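Local coordinates for PRESAN domain-containing protein (Plasmodium falciparum, PDB 7D2W) that probably binds other proteins through a four-helix bundle of the PRESAN (PHIST) family, as a PHISTa-like protein of the malaria parasite, at the interface of chains A and B. Coordinates in Å, arbitrary orientation; residue numbers count along the deposited sequence, not the author numbering. Chains: chain A/B, PRESAN domain-containing protein.

The interface of chains A and B. Residues chain A 157, 161; chain B 150-151, 154, 157.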
# COMPACT_ATOMS: atom_id res chain seq x y z
N ARG A 157 12.83 7.11 2.76
CA ARG A 157 11.42 6.95 3.11
C ARG A 157 10.60 6.50 1.91
O ARG A 157 9.72 5.65 2.03
CB ARG A 157 10.86 8.25 3.71
CG ARG A 157 9.38 8.17 4.19
CD ARG A 157 9.08 9.00 5.46
NE ARG A 157 7.84 8.60 6.13
CZ ARG A 157 7.40 9.13 7.27
NH1 ARG A 157 6.25 8.71 7.83
NH2 ARG A 157 8.11 10.08 7.88
N ASP A 161 8.21 3.18 1.40
CA ASP A 161 6.86 3.26 0.84
C ASP A 161 6.71 2.35 -0.37
O ASP A 161 5.66 1.72 -0.56
CB ASP A 161 6.53 4.69 0.40
CG ASP A 161 6.49 5.69 1.54
OD1 ASP A 161 6.27 5.30 2.69
OD2 ASP A 161 6.66 6.90 1.24
N ASP B 150 7.53 14.50 3.55
CA ASP B 150 7.79 13.06 3.45
C ASP B 150 6.75 12.25 4.22
O ASP B 150 6.37 11.15 3.80
CB ASP B 150 9.19 12.71 3.98
CG ASP B 150 10.30 13.18 3.06
OD1 ASP B 150 10.03 13.47 1.88
OD2 ASP B 150 11.46 13.25 3.53
N GLU B 151 6.30 12.77 5.36
CA GLU B 151 5.28 12.08 6.14
C GLU B 151 3.92 12.13 5.44
O GLU B 151 3.17 11.14 5.46
CB GLU B 151 5.18 12.69 7.54
CG GLU B 151 4.21 11.95 8.43
CD GLU B 151 4.08 12.54 9.83
OE1 GLU B 151 4.83 13.48 10.18
OE2 GLU B 151 3.20 12.04 10.58
N SER B 154 4.05 9.57 2.49
CA SER B 154 3.86 8.21 2.98
C SER B 154 2.41 7.95 3.36
O SER B 154 1.86 6.89 3.05
CB SER B 154 4.76 7.94 4.20
OG SER B 154 6.13 7.92 3.86
N ARG B 157 0.14 7.62 0.18
CA ARG B 157 0.44 6.33 -0.43
C ARG B 157 -0.16 5.19 0.38
O ARG B 157 -0.79 4.28 -0.17
CB ARG B 157 1.95 6.15 -0.56
CG ARG B 157 2.61 6.98 -1.66
CD ARG B 157 4.12 7.04 -1.44
NE ARG B 157 4.79 7.66 -2.57
CZ ARG B 157 5.94 8.33 -2.50
NH1 ARG B 157 6.59 8.47 -1.34
NH2 ARG B 157 6.44 8.85 -3.62
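The guanidinium of A:Arg157 lies with one face on the backbone of chain B. B:Glu151 CA sits 3.7 Å above that plane, over its centre, and the carbonyl carbon of B:Asp150 lies over the rim. The carboxylate of B:Glu151 is nearly parallel to this guanidinium, 14° apart. Their charged ends do not touch: A:Arg157 NH2 is 5.3 Å from B:Glu151 OE1, so any attraction is probably long-range. A:Arg157 NE donates to the B:Ser154 hydroxyl OG (2.9 Å), which is tilted 32° out of the guanidinium plane. A:Arg157 has CG anti to its backbone nitrogen (chi1 -177°) and bends at chi2, which lays the group over the start of chain B's helix.

The A:Asp161 carboxylate takes the hydroxyl between its two oxygens. B:Ser154 OG is 2.9 Å from both A:Asp161 OD1 and OD2 and meets the syn lone pair of each. The one hydroxyl proton of B:Ser154 OG probably divides its time between these two oxygens and the B:Asp150 carbonyl O (3.2 Å).

All six residues belong to helix 149-181 of the two chains. The patch is part of a helix-to-helix interface that is not an exact two-fold; the structure alone does not show whether this dimer is biological. B:Arg157 crosses A:Asp161 at about a right angle. B:Arg157 NH1 donates to A:Asp161 OD2 (3.0 Å) in a salt bridge and meets the anti lone pair of that oxygen, the one turned away from OD1.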